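Local coordinates for protein glucose dehydrogenase (Haloferax mediterranei, PDB 2B5V) that catalyses the zinc-dependent oxidation of D-glucose and several other aldoses with NAD(P)+ as electron acceptor, preferring NADP+, as a homodimer, at residues A[35-40]-A[348-353]; A[151-156]-A[310-315]; A[219-224]-A[318-323]. All blocks are in the same frame, centred on the assembly; numbering follows the deposited sequence.

Contact 1. Residues A[35-40]-A[348-353]; sequences VGVDGT and IKTAIE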
loop_
_atom_site.group_PDB
_atom_site.type_symbol
_atom_site.label_atom_id
_atom_site.label_comp_id
_atom_site.label_asym_id
_atom_site.label_seq_id
_atom_site.Cartn_x
_atom_site.Cartn_y
_atom_site.Cartn_z
ATOM N N VAL A 35 -2.118 -1.680 34.414
ATOM C CA VAL A 35 -2.775 -1.181 33.220
ATOM C C VAL A 35 -1.968 0.012 32.774
ATOM O O VAL A 35 -1.684 0.899 33.574
ATOM C CB VAL A 35 -4.244 -0.747 33.498
ATOM C CG1 VAL A 35 -4.899 -0.291 32.208
ATOM C CG2 VAL A 35 -5.051 -1.934 34.073
ATOM N N GLY A 36 -1.584 0.029 31.503
ATOM C CA GLY A 36 -0.784 1.128 30.997
ATOM C C GLY A 36 -1.656 2.327 30.671
ATOM O O GLY A 36 -2.865 2.175 30.440
ATOM N N VAL A 37 -1.060 3.521 30.686
ATOM C CA VAL A 37 -1.813 4.721 30.347
ATOM C C VAL A 37 -1.354 5.115 28.964
ATOM O O VAL A 37 -0.162 5.083 28.654
ATOM C CB VAL A 37 -1.559 5.897 31.314
ATOM C CG1 VAL A 37 -2.208 7.152 30.767
ATOM C CG2 VAL A 37 -2.130 5.583 32.679
ATOM N N ASP A 38 -2.304 5.513 28.136
ATOM C CA ASP A 38 -1.995 5.871 26.767
ATOM C C ASP A 38 -2.633 7.189 26.331
ATOM O O ASP A 38 -3.457 7.765 27.046
ATOM C CB ASP A 38 -2.503 4.737 25.878
ATOM C CG ASP A 38 -1.951 4.798 24.492
ATOM O OD1 ASP A 38 -0.731 5.003 24.362
ATOM O OD2 ASP A 38 -2.749 4.622 23.561
ATOM N N GLY A 39 -2.266 7.640 25.137
ATOM C CA GLY A 39 -2.835 8.863 24.582
ATOM C C GLY A 39 -4.358 8.859 24.511
ATOM O O GLY A 39 -5.008 9.856 24.839
ATOM N N THR A 40 -4.950 7.739 24.107
ATOM C CA THR A 40 -6.409 7.673 24.011
ATOM C C THR A 40 -7.022 7.979 25.378
ATOM O O THR A 40 -8.004 8.712 25.472
ATOM C CB THR A 40 -6.874 6.269 23.546
ATOM O OG1 THR A 40 -6.562 5.303 24.564
ATOM C CG2 THR A 40 -6.163 5.882 22.229
ATOM N N ILE A 348 7.364 9.198 29.799
ATOM C CA ILE A 348 7.203 8.498 28.538
ATOM C C ILE A 348 6.063 7.488 28.634
ATOM O O ILE A 348 5.038 7.677 28.003
ATOM C CB ILE A 348 8.555 7.857 28.124
ATOM C CG1 ILE A 348 9.591 8.981 27.964
ATOM C CG2 ILE A 348 8.425 7.069 26.811
ATOM C CD1 ILE A 348 10.999 8.492 27.722
ATOM N N LYS A 349 6.215 6.434 29.423
ATOM C CA LYS A 349 5.118 5.459 29.539
ATOM C C LYS A 349 4.868 5.265 31.011
ATOM O O LYS A 349 5.816 5.021 31.776
ATOM C CB LYS A 349 5.510 4.087 28.955
ATOM C CG LYS A 349 4.425 3.444 28.120
ATOM C CD LYS A 349 3.146 3.203 28.854
ATOM C CE LYS A 349 2.151 2.440 27.978
ATOM N NZ LYS A 349 1.319 3.298 27.079
ATOM N N THR A 350 3.609 5.343 31.423
ATOM C CA THR A 350 3.300 5.137 32.842
ATOM C C THR A 350 2.277 4.025 32.902
ATOM O O THR A 350 1.691 3.679 31.884
ATOM C CB THR A 350 2.703 6.443 33.503
ATOM O OG1 THR A 350 1.509 6.824 32.817
ATOM C CG2 THR A 350 3.702 7.613 33.386
ATOM N N ALA A 351 2.082 3.446 34.081
ATOM C CA ALA A 351 1.093 2.388 34.254
ATOM C C ALA A 351 0.572 2.532 35.681
ATOM O O ALA A 351 1.224 3.161 36.523
ATOM C CB ALA A 351 1.759 1.009 34.108
ATOM N N ILE A 352 -0.582 1.944 35.953
ATOM C CA ILE A 352 -1.155 1.979 37.312
ATOM C C ILE A 352 -1.156 0.542 37.799
ATOM O O ILE A 352 -1.614 -0.358 37.072
ATOM C CB ILE A 352 -2.606 2.476 37.280
ATOM C CG1 ILE A 352 -2.618 3.944 36.835
ATOM C CG2 ILE A 352 -3.299 2.247 38.661
ATOM C CD1 ILE A 352 -4.008 4.404 36.488
ATOM N N GLU A 353 -0.622 0.318 38.999
ATOM C CA GLU A 353 -0.589 -1.019 39.578
ATOM C C GLU A 353 -1.788 -1.250 40.517
ATOM O O GLU A 353 -1.935 -0.559 41.542
ATOM C CB GLU A 353 0.703 -1.211 40.363
ATOM C CG GLU A 353 0.758 -2.563 41.076
ATOM C CD GLU A 353 2.133 -2.854 41.648
ATOM O OE1 GLU A 353 3.029 -3.244 40.864
ATOM O OE2 GLU A 353 2.311 -2.680 42.865
HETATM O O HOH W 1 1.778 6.646 29.671
HETATM O O HOH W 2 1.585 2.658 24.376
#

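Contact 2. Residues A[151-156]-A[310-315]; sequences PISITE and EAATVT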
loop_
_atom_site.group_PDB
_atom_site.type_symbol
_atom_site.label_atom_id
_atom_site.label_comp_id
_atom_site.label_asym_id
_atom_site.label_seq_id
_atom_site.Cartn_x
_atom_site.Cartn_y
_atom_site.Cartn_z
ATOM N N PRO A 151 0.658 -2.662 23.022
ATOM C CA PRO A 151 1.266 -1.724 22.048
ATOM C C PRO A 151 2.285 -2.397 21.111
ATOM O O PRO A 151 2.404 -2.037 19.912
ATOM C CB PRO A 151 1.897 -0.619 22.943
ATOM C CG PRO A 151 1.882 -1.244 24.345
ATOM C CD PRO A 151 0.656 -2.092 24.378
ATOM N N ILE A 152 3.017 -3.388 21.629
ATOM C CA ILE A 152 3.956 -4.122 20.766
ATOM C C ILE A 152 3.122 -4.841 19.680
ATOM O O ILE A 152 3.571 -4.907 18.509
ATOM C CB ILE A 152 4.813 -5.160 21.576
ATOM C CG1 ILE A 152 5.808 -4.391 22.457
ATOM C CG2 ILE A 152 5.574 -6.138 20.611
ATOM C CD1 ILE A 152 6.543 -5.265 23.529
ATOM N N SER A 153 1.911 -5.309 20.061
ATOM C CA SER A 153 0.915 -6.006 19.163
ATOM C C SER A 153 0.608 -5.133 17.962
ATOM O O SER A 153 0.512 -5.605 16.818
ATOM C CB SER A 153 -0.501 -6.236 19.870
ATOM O OG SER A 153 -0.501 -7.516 20.440
ATOM N N ILE A 154 0.353 -3.864 18.257
ATOM C CA ILE A 154 0.008 -2.890 17.239
ATOM C C ILE A 154 1.083 -2.907 16.132
ATOM O O ILE A 154 0.779 -3.041 14.939
ATOM C CB ILE A 154 -0.117 -1.468 17.885
ATOM C CG1 ILE A 154 -1.295 -1.440 18.896
ATOM C CG2 ILE A 154 -0.336 -0.407 16.805
ATOM C CD1 ILE A 154 -2.602 -1.977 18.336
ATOM N N THR A 155 2.341 -2.797 16.529
ATOM C CA THR A 155 3.419 -2.804 15.567
ATOM C C THR A 155 3.605 -4.149 14.857
ATOM O O THR A 155 3.928 -4.165 13.672
ATOM C CB THR A 155 4.734 -2.309 16.240
ATOM O OG1 THR A 155 4.537 -0.942 16.618
ATOM C CG2 THR A 155 5.926 -2.411 15.266
ATOM N N GLU A 156 3.375 -5.266 15.546
ATOM C CA GLU A 156 3.515 -6.576 14.891
ATOM C C GLU A 156 2.528 -6.642 13.714
ATOM O O GLU A 156 2.870 -7.132 12.642
ATOM C CB GLU A 156 3.224 -7.721 15.886
ATOM C CG GLU A 156 4.245 -7.855 17.040
ATOM C CD GLU A 156 5.604 -8.341 16.542
ATOM O OE1 GLU A 156 5.733 -8.682 15.354
ATOM O OE2 GLU A 156 6.539 -8.388 17.354
ATOM N N GLU A 310 0.685 -12.845 20.435
ATOM C CA GLU A 310 1.611 -13.984 20.617
ATOM C C GLU A 310 2.994 -13.663 20.084
ATOM O O GLU A 310 4.007 -13.982 20.724
ATOM C CB GLU A 310 1.089 -15.248 19.912
ATOM C CG GLU A 310 -0.038 -15.929 20.678
ATOM C CD GLU A 310 -0.585 -17.141 19.948
ATOM O OE1 GLU A 310 0.098 -17.661 19.045
ATOM O OE2 GLU A 310 -1.689 -17.577 20.284
ATOM N N ALA A 311 3.055 -13.042 18.911
ATOM C CA ALA A 311 4.346 -12.673 18.356
ATOM C C ALA A 311 5.018 -11.637 19.242
ATOM O O ALA A 311 6.249 -11.626 19.380
ATOM C CB ALA A 311 4.183 -12.104 16.950
ATOM N N ALA A 312 4.211 -10.758 19.841
ATOM C CA ALA A 312 4.760 -9.722 20.722
ATOM C C ALA A 312 5.557 -10.337 21.903
ATOM O O ALA A 312 6.539 -9.738 22.357
ATOM C CB ALA A 312 3.621 -8.825 21.291
ATOM N N THR A 313 5.116 -11.491 22.414
ATOM C CA THR A 313 5.823 -12.108 23.545
ATOM C C THR A 313 7.235 -12.515 23.159
ATOM O O THR A 313 8.132 -12.489 23.997
ATOM C CB THR A 313 5.079 -13.347 24.146
ATOM O OG1 THR A 313 5.019 -14.422 23.184
ATOM C CG2 THR A 313 3.661 -12.941 24.596
ATOM N N VAL A 314 7.448 -12.879 21.894
ATOM C CA VAL A 314 8.797 -13.260 21.453
ATOM C C VAL A 314 9.623 -12.010 21.268
ATOM O O VAL A 314 10.785 -11.922 21.702
ATOM C CB VAL A 314 8.735 -14.023 20.102
ATOM C CG1 VAL A 314 10.137 -14.384 19.625
ATOM C CG2 VAL A 314 7.878 -15.259 20.269
ATOM N N THR A 315 9.024 -11.015 20.626
ATOM C CA THR A 315 9.744 -9.767 20.413
ATOM C C THR A 315 10.182 -9.156 21.752
ATOM O O THR A 315 11.309 -8.654 21.889
ATOM C CB THR A 315 8.856 -8.773 19.630
ATOM O OG1 THR A 315 8.547 -9.342 18.357
ATOM C CG2 THR A 315 9.608 -7.488 19.395
#

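Contact 3. Residues A[219-224]-A[318-323]; sequences EELDAT and KLPKWF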
loop_
_atom_site.group_PDB
_atom_site.type_symbol
_atom_site.label_atom_id
_atom_site.label_comp_id
_atom_site.label_asym_id
_atom_site.label_seq_id
_atom_site.Cartn_x
_atom_site.Cartn_y
_atom_site.Cartn_z
ATOM N N GLU A 219 19.312 7.724 20.749
ATOM C CA GLU A 219 20.747 7.622 20.489
ATOM C C GLU A 219 21.389 6.400 21.134
ATOM O O GLU A 219 22.314 5.816 20.579
ATOM C CB GLU A 219 21.433 8.940 20.871
ATOM C CG GLU A 219 20.838 10.116 20.052
ATOM C CD GLU A 219 21.610 11.436 20.164
ATOM O OE1 GLU A 219 22.183 11.748 21.222
ATOM O OE2 GLU A 219 21.611 12.183 19.177
ATOM N N GLU A 220 20.859 5.966 22.272
ATOM C CA GLU A 220 21.380 4.751 22.933
ATOM C C GLU A 220 21.030 3.501 22.103
ATOM O O GLU A 220 21.712 2.469 22.201
ATOM C CB GLU A 220 20.777 4.602 24.333
ATOM C CG GLU A 220 21.522 3.649 25.225
ATOM C CD GLU A 220 22.677 4.334 25.932
ATOM O OE1 GLU A 220 23.600 4.794 25.242
ATOM O OE2 GLU A 220 22.643 4.424 27.178
ATOM N N LEU A 221 19.943 3.561 21.326
ATOM C CA LEU A 221 19.605 2.422 20.471
ATOM C C LEU A 221 20.466 2.526 19.212
ATOM O O LEU A 221 20.314 1.759 18.262
ATOM C CB LEU A 221 18.121 2.428 20.067
ATOM C CG LEU A 221 17.136 1.920 21.125
ATOM C CD1 LEU A 221 15.672 2.242 20.726
ATOM C CD2 LEU A 221 17.289 0.433 21.223
ATOM N N ASP A 222 21.374 3.493 19.200
ATOM C CA ASP A 222 22.225 3.664 18.040
ATOM C C ASP A 222 21.465 4.172 16.815
ATOM O O ASP A 222 21.824 3.829 15.707
ATOM C CB ASP A 222 22.883 2.328 17.676
ATOM C CG ASP A 222 24.332 2.293 18.034
ATOM O OD1 ASP A 222 24.653 2.473 19.234
ATOM O OD2 ASP A 222 25.142 2.094 17.104
ATOM N N ALA A 223 20.411 4.959 17.010
ATOM C CA ALA A 223 19.670 5.505 15.878
ATOM C C ALA A 223 20.002 6.973 15.762
ATOM O O ALA A 223 20.585 7.554 16.679
ATOM C CB ALA A 223 18.181 5.357 16.097
ATOM N N THR A 224 19.614 7.578 14.654
ATOM C CA THR A 224 19.861 8.988 14.465
ATOM C C THR A 224 18.613 9.787 14.740
ATOM O O THR A 224 17.549 9.523 14.173
ATOM C CB THR A 224 20.345 9.280 13.053
ATOM O OG1 THR A 224 21.631 8.663 12.874
ATOM C CG2 THR A 224 20.440 10.792 12.823
ATOM N N LYS A 318 13.444 -10.132 23.156
ATOM C CA LYS A 318 14.624 -9.690 22.420
ATOM C C LYS A 318 14.948 -8.213 22.693
ATOM O O LYS A 318 16.014 -7.747 22.347
ATOM C CB LYS A 318 14.401 -9.855 20.910
ATOM C CG LYS A 318 14.192 -11.281 20.378
ATOM C CD LYS A 318 13.893 -11.197 18.871
ATOM C CE LYS A 318 13.554 -12.540 18.227
ATOM N NZ LYS A 318 14.697 -13.475 18.265
ATOM N N LEU A 319 14.018 -7.472 23.296
ATOM C CA LEU A 319 14.274 -6.063 23.549
ATOM C C LEU A 319 15.326 -5.862 24.642
ATOM O O LEU A 319 15.361 -6.599 25.621
ATOM C CB LEU A 319 12.978 -5.357 23.938
ATOM C CG LEU A 319 11.837 -5.380 22.912
ATOM C CD1 LEU A 319 10.609 -4.754 23.540
ATOM C CD2 LEU A 319 12.247 -4.639 21.635
ATOM N N PRO A 320 16.195 -4.850 24.487
ATOM C CA PRO A 320 17.242 -4.569 25.481
ATOM C C PRO A 320 16.619 -4.244 26.843
ATOM O O PRO A 320 15.687 -3.459 26.921
ATOM C CB PRO A 320 17.962 -3.350 24.902
ATOM C CG PRO A 320 17.638 -3.360 23.464
ATOM C CD PRO A 320 16.206 -3.838 23.416
ATOM N N LYS A 321 17.145 -4.826 27.913
ATOM C CA LYS A 321 16.609 -4.577 29.253
ATOM C C LYS A 321 16.764 -3.117 29.680
ATOM O O LYS A 321 15.891 -2.567 30.342
ATOM C CB LYS A 321 17.283 -5.506 30.272
ATOM C CG LYS A 321 16.982 -6.986 30.018
ATOM C CD LYS A 321 18.012 -7.900 30.674
ATOM C CE LYS A 321 18.063 -7.721 32.194
ATOM N NZ LYS A 321 16.793 -8.129 32.865
ATOM N N TRP A 322 17.854 -2.472 29.289
ATOM C CA TRP A 322 18.024 -1.084 29.686
ATOM C C TRP A 322 16.911 -0.230 29.065
ATOM O O TRP A 322 16.456 0.748 29.659
ATOM C CB TRP A 322 19.395 -0.563 29.249
ATOM C CG TRP A 322 19.570 -0.457 27.749
ATOM C CD1 TRP A 322 20.159 -1.369 26.923
ATOM C CD2 TRP A 322 19.099 0.606 26.896
ATOM N NE1 TRP A 322 20.081 -0.947 25.607
ATOM C CE2 TRP A 322 19.436 0.260 25.564
ATOM C CE3 TRP A 322 18.421 1.811 27.132
ATOM C CZ2 TRP A 322 19.114 1.075 24.465
ATOM C CZ3 TRP A 322 18.094 2.620 26.044
ATOM C CH2 TRP A 322 18.444 2.250 24.725
ATOM N N PHE A 323 16.495 -0.614 27.859
ATOM C CA PHE A 323 15.453 0.079 27.113
ATOM C C PHE A 323 14.119 0.050 27.845
ATOM O O PHE A 323 13.467 1.085 28.006
ATOM C CB PHE A 323 15.278 -0.567 25.724
ATOM C CG PHE A 323 14.107 -0.020 24.950
ATOM C CD1 PHE A 323 14.167 1.249 24.383
ATOM C CD2 PHE A 323 12.906 -0.733 24.893
ATOM C CE1 PHE A 323 13.031 1.831 23.767
ATOM C CE2 PHE A 323 11.751 -0.181 24.285
ATOM C CZ PHE A 323 11.819 1.118 23.717
#

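Contact 1. Residues A[35-40]-A[348-353]
Val35 and Ile352 form an antiparallel hydrogen-bonded pair in the mixed beta sheet of the GroES-like catalytic domain, where strand 349-353 returns late in the chain to lie along strand 27-37 beside the zinc site. The short axes run at 143°, and the two strands come closest at Gly36 and Ala351, a non-hydrogen-bonded pair with CA atoms 4.0 Å apart. The reciprocal bonds of the neighbouring pair are Val35 N to Ile352 O at 3.0 Å and Ile352 N to Val35 O at 2.8 Å; farther on, Val37 N reaches Thr350 O at 3.0 Å. A CB on Gly36 would sit tightly against Lys349 CE.

Lys349 connects this backbone pairing to the active site. Bends at chi2 (-59°) and chi4 carry its amine over Val37, and NZ bonds Val37 O at 2.8 Å from above the carbonyl plane, 46° out of it. The same NZ forms a salt bridge with Glu64 and a long one with Asp38 OD1, 3.8 Å away. Since Asp38 and Glu64 both bind the catalytic zinc, Lys349 is a second-shell residue that probably helps to position Glu64, and more loosely Asp38. Thr350 OG1 bonds Ala340 O. A second bond grips Val37 O: a water donates to it at 2.7 Å and accepts from Thr350 N at 2.8 Å.

Contact 2. Residues A[151-156]-A[310-315]
Glu156 starts with CG anti to its carbonyl carbon (chi1 -66°) and then bends at chi2 (-69°), which folds the carboxylate back over the neighbouring helix toward Thr315. There the threonine hydroxyl, likewise placed anti to its own carbonyl carbon, comes from the opposite direction and donates to the carboxylate. The modelled separation, Thr315 OG1 to Glu156 OE2, is 2.4 Å, very short for a hydrogen bond, so its exact length is doubtful. On the way the glutamate lies against the small residues of segment 310-315: Glu156 CD is 4.0 Å from Ala311 CB, and Glu156 CG is also 4.0 Å from Ala312 N.

The helices, 149-164 and 306-318, cross steeply, their short axes at 105° and 8.5 Å apart. The first begins by the catalytic site, with the zinc and substrate ligand Glu150 in its opening turn; the second follows strand 297-300, an end strand, within this chain, of the parallel Rossmann sheet that carries the nucleotide. Their backbones come nearest at Ser153 and Ala312, whose CA atoms lie 5.6 Å apart, a closeness that the alanine's bare CB permits. Ile152 presses its CG2 branch onto this alanine. At 3.4 Å, Ile152 CG2 to Ala312 CB is tighter than normal van der Waals packing. Ile152 CG2 also lies 4.3 Å from Thr315 CB. Met191 of helix 183-194 packs on both Ile152 and Glu156, while Ile154 touches the bound NADP.

Contact 3. Residues A[219-224]-A[318-323]
This is an aromatic and aliphatic packing contact without hydrogen bonds across it, made near the periphery of the nucleotide-binding domain where the end of helix 213-220 meets the start of helix 321-327. Its centre lies about 19 Å from that of the chain, and its burial is partial: Leu221 and Phe323 are buried, Glu220 is exposed.

Trp322 is the hub. Its indole is held on both faces: Phe323 CB stands over the centre of one, 4.0 Å above the plane, and Glu220 CG comes over the other. The latter is a CH-pi contact, with Glu220 CG 3.6 Å from the centroid of the Trp322 six-membered ring and 18° off its normal. Close by, Glu220 CB meets Trp322 CH2 at 3.3 Å. A bend at chi2 (85°) leaves the glutamate's methylenes, not its carboxylate, lying on the ring; the carboxylate plane stands at 89° to the indole.

Leu221 divides its two methyls. Leu221 CD2 lies 3.8 Å from Trp322 CZ2 and 4.4 Å from Pro320 CG, whereas Leu221 CD1 reaches Phe323 CE1 at 4.0 Å. A serine in place of Trp322 would probably leave the Glu220 methylenes without their aromatic platform and open a gap beside Leu221 CD2.

Leu221 also rests on Leu189 of helix 183-194, and Phe323 on Ala190. Directly after Leu221, Asp222 with its positive phi is the C-prime residue of a Schellman motif, which ends helix 213-220 before strand 224-227 enters the Rossmann sheet.

In the fold
Contact 1 is fully buried and joins two strands of the catalytic domain through backbone bonds and an ionic centre near the zinc ligands. Contacts 2 and 3 are partly buried: contact 2 crosses two helices, one of which starts at the zinc site, and combines small-residue packing with one polar bond; contact 3, farthest from the chain centre, sets a helix end against a helix start and is apolar and aromatic. Those two use consecutive helices, 306-318 and 321-327, and touch through Ile152 CD1 and Leu319 CD1, 4.1 Å apart, although their centres are about 17 Å apart. Contact 1 touches neither. Helix 183-194, whose start binds NADP, meets Lys349, Ile152 and Leu221 and so borders all three contacts.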